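Local coordinates for tyrosine-protein phosphatase non-receptor type 18 (Homo sapiens, PDB 2OC3) that catalyses the hydrolysis of phosphotyrosine in proteins, here as its catalytic phosphatase domain, and acts on autophosphorylated tyrosine kinases, releasing phosphate, at residues Leu122-Gly127 / Leu180-Gln185; Cys135-Asn140 / Arg147-Glu152; Met197-Pro200 / Val204-Ser207; Leu243-Tyr248 / Leu269-Gln274. All blocks are in the same frame, centred on the assembly; numbering follows the deposited sequence.

Contact 1: residues Leu122-Gly127 / Leu180-Gln185; sequences LVWEFG and LKVTFQ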
loop_
_atom_site.group_PDB
_atom_site.type_symbol
_atom_site.label_atom_id
_atom_site.label_comp_id
_atom_site.label_asym_id
_atom_site.label_seq_id
_atom_site.Cartn_x
_atom_site.Cartn_y
_atom_site.Cartn_z
ATOM N N LEU A 122 5.874 7.223 10.619
ATOM C CA LEU A 122 5.888 7.183 9.152
ATOM C C LEU A 122 4.833 8.149 8.615
ATOM O O LEU A 122 5.149 9.028 7.806
ATOM C CB LEU A 122 5.652 5.745 8.642
ATOM C CG LEU A 122 5.581 5.482 7.140
ATOM C CD1 LEU A 122 5.792 3.983 6.888
ATOM C CD2 LEU A 122 4.245 5.876 6.543
ATOM N N VAL A 123 3.586 7.993 9.084
ATOM C CA VAL A 123 2.497 8.819 8.580
ATOM C C VAL A 123 2.816 10.311 8.836
ATOM O O VAL A 123 2.639 11.164 7.963
ATOM C CB VAL A 123 1.186 8.390 9.249
ATOM C CG1 VAL A 123 0.084 9.427 8.987
ATOM C CG2 VAL A 123 0.797 6.996 8.775
ATOM N N TRP A 124 3.302 10.622 10.033
ATOM C CA TRP A 124 3.561 12.035 10.375
ATOM C C TRP A 124 4.743 12.607 9.580
ATOM O O TRP A 124 4.704 13.679 8.980
ATOM C CB TRP A 124 3.849 12.124 11.864
ATOM C CG TRP A 124 3.794 13.542 12.384
ATOM C CD1 TRP A 124 4.828 14.437 12.440
ATOM C CD2 TRP A 124 2.626 14.247 12.824
ATOM N NE1 TRP A 124 4.384 15.645 12.902
ATOM C CE2 TRP A 124 3.050 15.550 13.188
ATOM C CE3 TRP A 124 1.287 13.903 12.988
ATOM C CZ2 TRP A 124 2.164 16.513 13.649
ATOM C CZ3 TRP A 124 0.418 14.871 13.478
ATOM C CH2 TRP A 124 0.871 16.153 13.795
ATOM N N GLU A 125 5.841 11.872 9.598
ATOM C CA GLU A 125 7.090 12.385 8.996
ATOM C C GLU A 125 6.916 12.736 7.522
ATOM O O GLU A 125 7.429 13.774 7.058
ATOM C CB GLU A 125 8.230 11.368 9.144
ATOM C CG GLU A 125 9.523 11.827 8.448
ATOM C CD GLU A 125 10.765 11.045 8.856
ATOM O OE1 GLU A 125 10.689 10.146 9.724
ATOM O OE2 GLU A 125 11.830 11.395 8.274
ATOM N N PHE A 126 6.206 11.892 6.775
ATOM C CA PHE A 126 6.033 12.089 5.346
ATOM C C PHE A 126 4.758 12.856 4.969
ATOM O O PHE A 126 4.493 13.036 3.782
ATOM C CB PHE A 126 6.214 10.731 4.618
ATOM C CG PHE A 126 7.567 10.138 4.894
ATOM C CD1 PHE A 126 8.679 10.685 4.300
ATOM C CD2 PHE A 126 7.749 9.135 5.797
ATOM C CE1 PHE A 126 9.940 10.193 4.583
ATOM C CE2 PHE A 126 8.998 8.641 6.064
ATOM C CZ PHE A 126 10.088 9.189 5.462
ATOM N N GLY A 127 4.031 13.358 5.975
ATOM C CA GLY A 127 2.875 14.215 5.692
ATOM C C GLY A 127 1.721 13.548 5.016
ATOM O O GLY A 127 0.946 14.175 4.276
ATOM N N LEU A 180 -9.855 10.909 10.869
ATOM C CA LEU A 180 -9.103 10.863 12.087
ATOM C C LEU A 180 -8.486 12.224 12.348
ATOM O O LEU A 180 -8.142 12.943 11.408
ATOM C CB LEU A 180 -7.953 9.855 11.957
ATOM C CG LEU A 180 -8.349 8.436 11.604
ATOM C CD1 LEU A 180 -7.092 7.508 11.459
ATOM C CD2 LEU A 180 -9.273 7.878 12.691
ATOM N N LYS A 181 -8.318 12.533 13.631
ATOM C CA LYS A 181 -7.516 13.673 14.089
ATOM C C LYS A 181 -6.310 13.041 14.747
ATOM O O LYS A 181 -6.474 12.222 15.659
ATOM C CB LYS A 181 -8.262 14.566 15.099
ATOM C CG LYS A 181 -7.340 15.622 15.739
ATOM C CD LYS A 181 -8.095 16.721 16.472
ATOM C CE LYS A 181 -8.925 16.139 17.544
ATOM N NZ LYS A 181 -9.485 17.228 18.450
ATOM N N VAL A 182 -5.112 13.399 14.283
ATOM C CA VAL A 182 -3.851 12.837 14.802
ATOM C C VAL A 182 -3.097 14.023 15.425
ATOM O O VAL A 182 -2.839 15.035 14.754
ATOM C CB VAL A 182 -3.026 12.206 13.697
ATOM C CG1 VAL A 182 -1.743 11.678 14.274
ATOM C CG2 VAL A 182 -3.856 11.136 12.980
ATOM N N THR A 183 -2.762 13.914 16.713
ATOM C CA THR A 183 -2.109 14.975 17.469
ATOM C C THR A 183 -0.748 14.502 17.940
ATOM O O THR A 183 -0.643 13.432 18.557
ATOM C CB THR A 183 -2.979 15.481 18.626
ATOM O OG1 THR A 183 -4.217 15.956 18.063
ATOM C CG2 THR A 183 -2.271 16.594 19.399
ATOM N N PHE A 184 0.259 15.309 17.662
ATOM C CA PHE A 184 1.669 14.998 18.019
ATOM C C PHE A 184 2.362 16.329 18.283
ATOM O O PHE A 184 2.329 17.224 17.418
ATOM C CB PHE A 184 2.324 14.284 16.831
ATOM C CG PHE A 184 3.826 14.081 16.960
ATOM C CD1 PHE A 184 4.315 13.121 17.820
ATOM C CD2 PHE A 184 4.719 14.869 16.259
ATOM C CE1 PHE A 184 5.688 12.909 17.933
ATOM C CE2 PHE A 184 6.095 14.678 16.377
ATOM C CZ PHE A 184 6.567 13.688 17.211
ATOM N N GLN A 185 3.039 16.454 19.435
ATOM C CA GLN A 185 3.885 17.644 19.725
ATOM C C GLN A 185 3.123 18.946 19.456
ATOM O O GLN A 185 3.631 19.871 18.826
ATOM C CB GLN A 185 5.193 17.630 18.931
ATOM C CG GLN A 185 6.122 16.526 19.379
ATOM C CD GLN A 185 7.494 16.539 18.724
ATOM O OE1 GLN A 185 7.704 17.122 17.649
ATOM N NE2 GLN A 185 8.435 15.845 19.359
#
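Trp124, in the last turn of helix 116-125, lays its indole against Phe184 and Val182, two side chains from the same face of strand 175-184. The tight part lies over the indole. Phe184 CB sits 3.7 Å from the centroid of the Trp124 six-membered ring, 3° off its normal, a nearly vertical CH-pi contact. The phenyl edge then leans over the five-membered ring in a T-shaped (edge-to-face) pair, planes 59° apart, with Phe184 CD2 3.5 Å from Trp124 NE1. At the indole rim Trp124 CZ3 is 3.9 Å from Val182 CG1, while Val182 O lies in the ring plane, 3.5 Å from CZ3. The swing of Trp124 CG anti to the backbone N (chi1 -166°) carries the indole off the helix and across to the strand. Arg189 joins the packing through a cation-pi contact with Trp124 and a hydrogen bond to Trp124 O, and Phe161 stacks on Phe184. The other side is looser: Thr183 turns away to bond Ser188, and Gln185, just past the strand, is exposed. Beyond Trp124, Gly127, with positive phi, closes a Schellman motif at the helix terminus. Replacing the indole with an alanine here is likely to leave Phe184 without its aromatic partner and open a gap between helix and strand. Between helix and strand themselves the contact rests on the indole face and rim, with Val182 O at the edge, so shape and burial carry it; a directional bond to this helix end comes from Arg189 of the next strand.

Contact 2: residues Cys135-Asn140 / Arg147-Glu152; sequences CREIEN and RYWAQE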
loop_
_atom_site.group_PDB
_atom_site.type_symbol
_atom_site.label_atom_id
_atom_site.label_comp_id
_atom_site.label_asym_id
_atom_site.label_seq_id
_atom_site.Cartn_x
_atom_site.Cartn_y
_atom_site.Cartn_z
ATOM N N CYS A 135 -6.948 -4.918 4.367
ATOM C CA CYS A 135 -7.153 -6.134 5.136
ATOM C C CYS A 135 -8.021 -5.774 6.333
ATOM O O CYS A 135 -8.322 -4.617 6.589
ATOM C CB CYS A 135 -5.822 -6.754 5.582
ATOM S SG CYS A 135 -4.925 -5.899 6.851
ATOM N N ARG A 136 -8.443 -6.813 7.049
ATOM C CA ARG A 136 -9.114 -6.637 8.347
ATOM C C ARG A 136 -8.116 -6.893 9.467
ATOM O O ARG A 136 -7.102 -7.552 9.249
ATOM C CB ARG A 136 -10.261 -7.621 8.485
ATOM C CG ARG A 136 -11.457 -7.318 7.572
ATOM C CD ARG A 136 -12.417 -8.483 7.523
ATOM N NE ARG A 136 -11.860 -9.647 6.858
ATOM C CZ ARG A 136 -12.042 -10.918 7.188
ATOM N NH1 ARG A 136 -12.763 -11.233 8.264
ATOM N NH2 ARG A 136 -11.425 -11.852 6.459
ATOM N N GLU A 137 -8.469 -6.492 10.690
ATOM C CA GLU A 137 -7.633 -6.796 11.864
ATOM C C GLU A 137 -7.389 -8.293 12.042
ATOM O O GLU A 137 -6.292 -8.726 12.333
ATOM C CB GLU A 137 -8.285 -6.249 13.117
ATOM C CG GLU A 137 -8.174 -4.791 13.290
ATOM C CD GLU A 137 -9.109 -4.345 14.385
ATOM O OE1 GLU A 137 -8.843 -4.718 15.543
ATOM O OE2 GLU A 137 -10.139 -3.729 14.036
ATOM N N ILE A 138 -8.460 -9.073 11.894
ATOM C CA ILE A 138 -8.442 -10.539 12.014
ATOM C C ILE A 138 -9.075 -11.105 10.766
ATOM O O ILE A 138 -10.137 -10.623 10.349
ATOM C CB ILE A 138 -9.266 -11.018 13.234
ATOM C CG1 ILE A 138 -8.630 -10.474 14.523
ATOM C CG2 ILE A 138 -9.303 -12.531 13.279
ATOM C CD1 ILE A 138 -9.518 -10.666 15.763
ATOM N N GLU A 139 -8.414 -12.049 10.136
ATOM C CA GLU A 139 -8.948 -12.707 8.957
ATOM C C GLU A 139 -8.896 -14.201 9.163
ATOM O O GLU A 139 -7.819 -14.749 9.408
ATOM C CB GLU A 139 -8.149 -12.305 7.729
ATOM C CG GLU A 139 -8.170 -10.818 7.409
ATOM C CD GLU A 139 -7.522 -10.473 6.101
ATOM O OE1 GLU A 139 -6.706 -11.283 5.559
ATOM O OE2 GLU A 139 -7.834 -9.351 5.599
ATOM N N ASN A 140 -10.076 -14.831 9.084
ATOM C CA ASN A 140 -10.186 -16.287 9.194
ATOM C C ASN A 140 -9.439 -16.832 10.408
ATOM O O ASN A 140 -8.682 -17.807 10.318
ATOM C CB ASN A 140 -9.717 -16.930 7.894
ATOM C CG ASN A 140 -10.308 -18.321 7.657
ATOM O OD1 ASN A 140 -11.322 -18.702 8.251
ATOM N ND2 ASN A 140 -9.659 -19.082 6.781
ATOM N N ARG A 147 -5.154 -2.687 15.368
ATOM C CA ARG A 147 -5.940 -1.473 15.224
ATOM C C ARG A 147 -5.049 -0.301 15.617
ATOM O O ARG A 147 -4.533 -0.225 16.750
ATOM C CB ARG A 147 -7.181 -1.507 16.111
ATOM C CG ARG A 147 -7.888 -0.183 16.112
ATOM C CD ARG A 147 -9.279 -0.291 16.662
ATOM N NE ARG A 147 -9.305 -0.679 18.071
ATOM C CZ ARG A 147 -9.133 0.163 19.091
ATOM N NH1 ARG A 147 -8.849 1.454 18.897
ATOM N NH2 ARG A 147 -9.209 -0.293 20.350
ATOM N N TYR A 148 -4.889 0.634 14.687
ATOM C CA TYR A 148 -4.135 1.858 14.911
ATOM C C TYR A 148 -4.977 3.105 14.884
ATOM O O TYR A 148 -4.449 4.208 15.077
ATOM C CB TYR A 148 -3.026 1.945 13.888
ATOM C CG TYR A 148 -3.502 1.856 12.444
ATOM C CD1 TYR A 148 -3.994 2.990 11.769
ATOM C CD2 TYR A 148 -3.392 0.661 11.721
ATOM C CE1 TYR A 148 -4.409 2.947 10.471
ATOM C CE2 TYR A 148 -3.846 0.604 10.380
ATOM C CZ TYR A 148 -4.320 1.760 9.758
ATOM O OH TYR A 148 -4.691 1.741 8.446
ATOM N N TRP A 149 -6.263 2.949 14.608
ATOM C CA TRP A 149 -7.252 4.037 14.579
ATOM C C TRP A 149 -8.061 4.004 15.876
ATOM O O TRP A 149 -8.121 2.984 16.574
ATOM C CB TRP A 149 -8.150 3.899 13.355
ATOM C CG TRP A 149 -8.915 2.623 13.303
ATOM C CD1 TRP A 149 -10.148 2.407 13.803
ATOM C CD2 TRP A 149 -8.480 1.354 12.739
ATOM N NE1 TRP A 149 -10.521 1.103 13.618
ATOM C CE2 TRP A 149 -9.514 0.433 12.970
ATOM C CE3 TRP A 149 -7.325 0.909 12.073
ATOM C CZ2 TRP A 149 -9.459 -0.865 12.538
ATOM C CZ3 TRP A 149 -7.261 -0.417 11.673
ATOM C CH2 TRP A 149 -8.308 -1.297 11.931
ATOM N N ALA A 150 -8.677 5.145 16.180
ATOM C CA ALA A 150 -9.460 5.328 17.393
ATOM C C ALA A 150 -10.873 4.879 17.132
ATOM O O ALA A 150 -11.318 4.761 15.986
ATOM C CB ALA A 150 -9.441 6.784 17.817
ATOM N N GLN A 151 -11.561 4.577 18.229
ATOM C CA GLN A 151 -12.978 4.247 18.171
ATOM C C GLN A 151 -13.803 5.374 18.784
ATOM O O GLN A 151 -13.264 6.305 19.379
ATOM C CB GLN A 151 -13.236 2.884 18.823
ATOM C CG GLN A 151 -12.611 1.774 17.959
ATOM C CD GLN A 151 -12.806 0.356 18.475
ATOM O OE1 GLN A 151 -12.970 -0.574 17.680
ATOM N NE2 GLN A 151 -12.738 0.173 19.793
ATOM N N GLU A 152 -15.110 5.308 18.569
ATOM C CA GLU A 152 -16.009 6.380 19.004
ATOM C C GLU A 152 -15.861 6.634 20.493
ATOM O O GLU A 152 -15.936 5.699 21.292
ATOM C CB GLU A 152 -17.465 6.034 18.666
ATOM C CG GLU A 152 -18.480 7.087 19.105
HETATM O O HOH W 1 -10.363 -3.444 17.468
#
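Glu137 comes toward Trp149 and Arg147 beside the E-loop of the protein tyrosine phosphatase fold, the hairpin of strands 138-139 and 142-143. Glu137 and the Trp149 indole approach from opposite directions, with the carboxylate turned 84° to the ring. OE2 of Glu137 comes 3.3 Å from Trp149 CZ2, and the Glu137 CG methylene lies 3.8 Å from Trp149 CH2. Glu137 and Arg147 instead run alongside each other, pointing the same way, and OE1 of Glu137 is 3.7 Å from Arg147 CB. Arg147 bends at chi3 (64°) after its CG has passed over the face of the Trp149 ring, which brings the guanidinium back to the chain: Arg147 NH1 donates 2.9 Å to Trp149 O, in the carbonyl plane. Trp149 also makes a cation-pi contact with Arg178. Close by in the hairpin, Glu139 OE2 accepts from Arg136 N and forms a salt bridge to Arg239, a residue that by similarity binds substrate. The opposite charges of Glu137 and Arg147 do not meet directly, with OE1 of Glu137 4.8 Å from Arg147 NE. A water spans that gap, donating to Glu137 OE1 at 2.8 Å and accepting from Arg147 NE at 3.0 Å.

Contact 3: residues Met197-Pro200 / Val204-Ser207; sequences MSWP and VPSS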
loop_
_atom_site.group_PDB
_atom_site.type_symbol
_atom_site.label_atom_id
_atom_site.label_comp_id
_atom_site.label_asym_id
_atom_site.label_seq_id
_atom_site.Cartn_x
_atom_site.Cartn_y
_atom_site.Cartn_z
ATOM N N MET A 197 -13.093 -3.893 3.473
ATOM C CA MET A 197 -13.654 -4.635 4.610
ATOM C C MET A 197 -13.960 -6.104 4.346
ATOM O O MET A 197 -14.268 -6.811 5.304
ATOM C CB MET A 197 -14.960 -3.959 5.097
ATOM C CG MET A 197 -14.774 -2.513 5.463
ATOM S SD MET A 197 -13.615 -2.198 6.784
ATOM C CE MET A 197 -14.610 -2.803 8.177
ATOM N N SER A 198 -13.846 -6.561 3.094
ATOM C CA SER A 198 -14.291 -7.896 2.703
ATOM C C SER A 198 -13.358 -8.639 1.762
ATOM O O SER A 198 -13.771 -9.573 1.093
ATOM C CB SER A 198 -15.651 -7.760 2.043
ATOM O OG SER A 198 -15.494 -6.982 0.869
ATOM N N TRP A 199 -12.088 -8.248 1.677
ATOM C CA TRP A 199 -11.188 -8.971 0.809
ATOM C C TRP A 199 -11.080 -10.432 1.257
ATOM O O TRP A 199 -10.770 -10.708 2.417
ATOM C CB TRP A 199 -9.816 -8.317 0.751
ATOM C CG TRP A 199 -9.015 -8.724 -0.467
ATOM C CD1 TRP A 199 -8.527 -9.960 -0.763
ATOM C CD2 TRP A 199 -8.572 -7.858 -1.504
ATOM N NE1 TRP A 199 -7.798 -9.916 -1.934
ATOM C CE2 TRP A 199 -7.823 -8.635 -2.411
ATOM C CE3 TRP A 199 -8.748 -6.492 -1.760
ATOM C CZ2 TRP A 199 -7.245 -8.077 -3.570
ATOM C CZ3 TRP A 199 -8.168 -5.933 -2.894
ATOM C CH2 TRP A 199 -7.426 -6.732 -3.783
ATOM N N PRO A 200 -11.387 -11.372 0.343
ATOM C CA PRO A 200 -11.520 -12.764 0.799
ATOM C C PRO A 200 -10.243 -13.428 1.202
ATOM O O PRO A 200 -9.164 -13.133 0.693
ATOM C CB PRO A 200 -12.128 -13.483 -0.414
ATOM C CG PRO A 200 -11.748 -12.656 -1.581
ATOM C CD PRO A 200 -11.755 -11.223 -1.083
ATOM N N VAL A 204 -10.006 -13.290 -4.792
ATOM C CA VAL A 204 -10.082 -11.834 -4.929
ATOM C C VAL A 204 -11.555 -11.426 -4.862
ATOM O O VAL A 204 -12.451 -12.266 -4.916
ATOM C CB VAL A 204 -9.485 -11.380 -6.285
ATOM C CG1 VAL A 204 -7.995 -11.726 -6.346
ATOM C CG2 VAL A 204 -10.262 -12.013 -7.434
ATOM N N PRO A 205 -11.824 -10.114 -4.699
ATOM C CA PRO A 205 -13.204 -9.637 -4.690
ATOM C C PRO A 205 -14.013 -10.050 -5.913
ATOM O O PRO A 205 -13.425 -10.272 -6.972
ATOM C CB PRO A 205 -13.027 -8.134 -4.666
ATOM C CG PRO A 205 -11.771 -7.929 -3.906
ATOM C CD PRO A 205 -10.879 -9.010 -4.447
ATOM N N SER A 206 -15.332 -10.107 -5.731
ATOM C CA SER A 206 -16.269 -10.541 -6.768
ATOM C C SER A 206 -16.234 -9.666 -8.019
ATOM O O SER A 206 -16.516 -10.138 -9.119
ATOM C CB SER A 206 -17.692 -10.592 -6.208
ATOM O OG SER A 206 -18.080 -9.368 -5.608
ATOM N N SER A 207 -15.926 -8.381 -7.850
ATOM C CA SER A 207 -15.775 -7.444 -8.962
ATOM C C SER A 207 -14.848 -6.299 -8.540
ATOM O O SER A 207 -14.635 -6.118 -7.351
ATOM C CB SER A 207 -17.126 -6.898 -9.384
ATOM O OG SER A 207 -17.536 -5.818 -8.577
#
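Trp199 and Pro200 open the WPD loop of the tyrosine phosphatases, and Val204 and Pro205 come back against them from its far arm, with Trp199 CA and Pro205 CA 5.9 Å apart. The aromatic part is a CH-pi contact: Pro205 CD stands 3.8 Å from the centroid of the Trp199 six-membered ring, 15° off the normal, and Pro205 CG spreads toward the ring junction, 4.0 Å from Trp199 CD2. Trp199 holds CG anti to its own N (chi1 -160°), which places the indole under the proline. Tyr196 meets the indole edge-to-face, and the nearest side-chain atoms of Trp199 and Arg239, substrate-binding by similarity, are about 3 Å apart. With an alanine in place of Trp199, Pro205 would probably lose the flat surface it rests on, and the far arm of the loop could shift. Apolar packing continues outside the loop, where Val204 and Pro205 both touch Phe287 of helix 282-296. Asp201, which follows Pro200, is likewise assigned to substrate binding by similarity. The last group joins ring carbon to backbone and ring to ring: Pro200 CG is 3.4 Å from Val204 O, and Pro200 CD lies 4.1 Å from Pro205 CD.

Contact 4: residues Leu243-Tyr248 / Leu269-Gln274; sequences LCTVDY and LKMRKQ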
loop_
_atom_site.group_PDB
_atom_site.type_symbol
_atom_site.label_atom_id
_atom_site.label_comp_id
_atom_site.label_asym_id
_atom_site.label_seq_id
_atom_site.Cartn_x
_atom_site.Cartn_y
_atom_site.Cartn_z
ATOM N N LEU A 243 -3.471 -2.349 -5.194
ATOM C CA LEU A 243 -3.947 -0.981 -5.020
ATOM C C LEU A 243 -3.009 0.044 -5.636
ATOM O O LEU A 243 -3.463 0.989 -6.299
ATOM C CB LEU A 243 -4.153 -0.624 -3.551
ATOM C CG LEU A 243 -5.382 -1.225 -2.888
ATOM C CD1 LEU A 243 -5.465 -0.878 -1.439
ATOM C CD2 LEU A 243 -6.704 -0.789 -3.560
ATOM N N CYS A 244 -1.700 -0.103 -5.405
ATOM C CA CYS A 244 -0.739 0.875 -5.941
ATOM C C CYS A 244 -0.746 0.837 -7.454
ATOM O O CYS A 244 -0.665 1.898 -8.123
ATOM C CB CYS A 244 0.676 0.639 -5.433
ATOM S SG CYS A 244 0.853 0.951 -3.629
ATOM N N THR A 245 -0.863 -0.348 -8.032
ATOM C CA THR A 245 -0.837 -0.458 -9.489
ATOM C C THR A 245 -2.115 0.136 -10.094
ATOM O O THR A 245 -2.057 0.828 -11.127
ATOM C CB THR A 245 -0.674 -1.919 -9.952
ATOM O OG1 THR A 245 0.544 -2.448 -9.412
ATOM C CG2 THR A 245 -0.635 -1.992 -11.478
ATOM N N VAL A 246 -3.267 -0.112 -9.471
ATOM C CA VAL A 246 -4.513 0.433 -9.984
ATOM C C VAL A 246 -4.440 1.967 -9.969
ATOM O O VAL A 246 -4.817 2.657 -10.933
ATOM C CB VAL A 246 -5.711 -0.078 -9.149
ATOM C CG1 VAL A 246 -7.015 0.726 -9.468
ATOM C CG2 VAL A 246 -5.899 -1.570 -9.338
ATOM N N ASP A 247 -3.930 2.523 -8.883
ATOM C CA ASP A 247 -3.830 3.971 -8.799
ATOM C C ASP A 247 -2.841 4.502 -9.806
ATOM O O ASP A 247 -3.106 5.545 -10.418
ATOM C CB ASP A 247 -3.377 4.448 -7.423
ATOM C CG ASP A 247 -3.274 5.949 -7.361
ATOM O OD1 ASP A 247 -4.341 6.589 -7.230
ATOM O OD2 ASP A 247 -2.162 6.482 -7.435
ATOM N N TYR A 248 -1.673 3.869 -9.939
ATOM C CA TYR A 248 -0.673 4.286 -10.939
ATOM C C TYR A 248 -1.299 4.338 -12.351
ATOM O O TYR A 248 -1.161 5.343 -13.094
ATOM C CB TYR A 248 0.508 3.323 -10.876
ATOM C CG TYR A 248 1.693 3.665 -11.760
ATOM C CD1 TYR A 248 2.840 4.230 -11.212
ATOM C CD2 TYR A 248 1.702 3.310 -13.106
ATOM C CE1 TYR A 248 3.954 4.506 -12.008
ATOM C CE2 TYR A 248 2.808 3.587 -13.903
ATOM C CZ TYR A 248 3.910 4.190 -13.338
ATOM O OH TYR A 248 5.046 4.459 -14.093
ATOM N N LEU A 269 6.114 -5.479 -12.913
ATOM C CA LEU A 269 7.514 -5.858 -12.719
ATOM C C LEU A 269 8.275 -4.743 -12.034
ATOM O O LEU A 269 9.061 -4.976 -11.112
ATOM C CB LEU A 269 8.197 -6.197 -14.044
ATOM C CG LEU A 269 9.625 -6.735 -13.965
ATOM C CD1 LEU A 269 9.722 -7.901 -12.971
ATOM C CD2 LEU A 269 10.054 -7.137 -15.391
ATOM N N LYS A 270 8.071 -3.522 -12.480
ATOM C CA LYS A 270 8.737 -2.376 -11.826
ATOM C C LYS A 270 8.383 -2.223 -10.339
ATOM O O LYS A 270 9.241 -1.924 -9.530
ATOM C CB LYS A 270 8.471 -1.076 -12.604
ATOM C CG LYS A 270 9.156 -0.959 -13.954
ATOM C CD LYS A 270 9.192 0.499 -14.454
ATOM N N MET A 271 7.117 -2.450 -9.985
ATOM C CA MET A 271 6.631 -2.438 -8.616
ATOM C C MET A 271 7.358 -3.499 -7.770
ATOM O O MET A 271 7.761 -3.270 -6.622
ATOM C CB MET A 271 5.118 -2.702 -8.618
ATOM C CG MET A 271 4.258 -1.575 -9.274
ATOM S SD MET A 271 3.390 -0.577 -8.060
ATOM C CE MET A 271 2.835 -1.923 -7.048
ATOM N N ARG A 272 7.491 -4.689 -8.373
ATOM C CA ARG A 272 8.189 -5.805 -7.687
ATOM C C ARG A 272 9.661 -5.515 -7.319
ATOM O O ARG A 272 10.233 -6.189 -6.430
ATOM C CB ARG A 272 8.183 -7.057 -8.561
ATOM C CG ARG A 272 6.903 -7.792 -8.538
ATOM C CD ARG A 272 6.854 -8.768 -7.397
ATOM N NE ARG A 272 5.756 -9.710 -7.582
ATOM C CZ ARG A 272 5.875 -11.014 -7.776
ATOM N NH1 ARG A 272 7.056 -11.627 -7.867
ATOM N NH2 ARG A 272 4.774 -11.713 -7.882
ATOM N N LYS A 273 10.300 -4.583 -8.016
ATOM C CA LYS A 273 11.684 -4.185 -7.752
ATOM C C LYS A 273 11.755 -3.117 -6.675
ATOM O O LYS A 273 12.836 -2.684 -6.343
ATOM C CB LYS A 273 12.364 -3.694 -9.030
ATOM C CG LYS A 273 12.440 -4.832 -10.044
ATOM C CD LYS A 273 13.141 -4.453 -11.337
ATOM C CE LYS A 273 13.104 -5.620 -12.328
ATOM N NZ LYS A 273 13.710 -5.212 -13.632
ATOM N N GLN A 274 10.600 -2.683 -6.149
ATOM C CA GLN A 274 10.530 -1.638 -5.126
ATOM C C GLN A 274 9.934 -2.076 -3.782
ATOM O O GLN A 274 10.380 -1.672 -2.722
ATOM C CB GLN A 274 9.733 -0.451 -5.665
ATOM C CG GLN A 274 10.442 0.190 -6.882
ATOM C CD GLN A 274 9.574 1.243 -7.534
ATOM O OE1 GLN A 274 9.565 2.371 -7.091
ATOM N NE2 GLN A 274 8.849 0.882 -8.559
#
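Lys270 O, one residue before the Met271 that reaches over to Cys244 and Thr245, is gripped by two N-H groups from opposite faces of its carbonyl plane. Gln274 NE2 donates to it at 3.0 Å, almost straight at 172° but well above the plane, while Lys273 N supplies a backbone bond of 3.2 Å. The amide of Gln274 thus folds back over the helix end, and its OE1 accepts from Arg97 N, which leaves both ends of the amide engaged. Across the contact the meeting is mostly apolar. Met271 bends at chi2 and chi3 and presents its terminal methyl to helix 238-254, with CE 3.7 Å from Cys244 CB and SD 4.0 Å from the same atom. Thr245 crosses Met271 at a slant, its OG1 close to the methyl and 3.7 Å from Met271 SD; the polar partner of OG1 is Gly241 O, one turn back, to which it is hydrogen-bonded. Met271 was deposited in two conformers, so the exact place of its methyl is doubtful and its closest approaches describe one copy. Leu264 and Val267 of helix 264-272 also touch Thr245, extending the same interface. The arrangement is helix against helix in the core of the phosphatase domain: helix 238-254 begins within the P-loop, residues 233-239, which by similarity binds substrate and carries the predicted nucleophile Cys233, and Met271 packs helix 264-272 onto it.

How the contacts relate
Along the chain contact 2 falls between the two segments of contact 1, followed by contact 3 and then contact 4. Contact 1 secures helix 116-125 to strand 175-184 of the mixed sheet; the neighbouring strand, 187-196, runs out into the loop of contact 3. Leu180 CD2 touches Trp149 CB at 4.2 Å, joining contacts 1 and 2, whose centres are about 19 Å apart. Contacts 2 and 3, about 17 Å between centres, meet where Arg136 CD is 3.3 Å from Met197 O. Contact 4 lies among the helices, across the chain centre from contact 1, about 25 Å between centres. Contact 3 lies nearest the substrate site, contacts 2 and 4 farther back; contact 1 is remote.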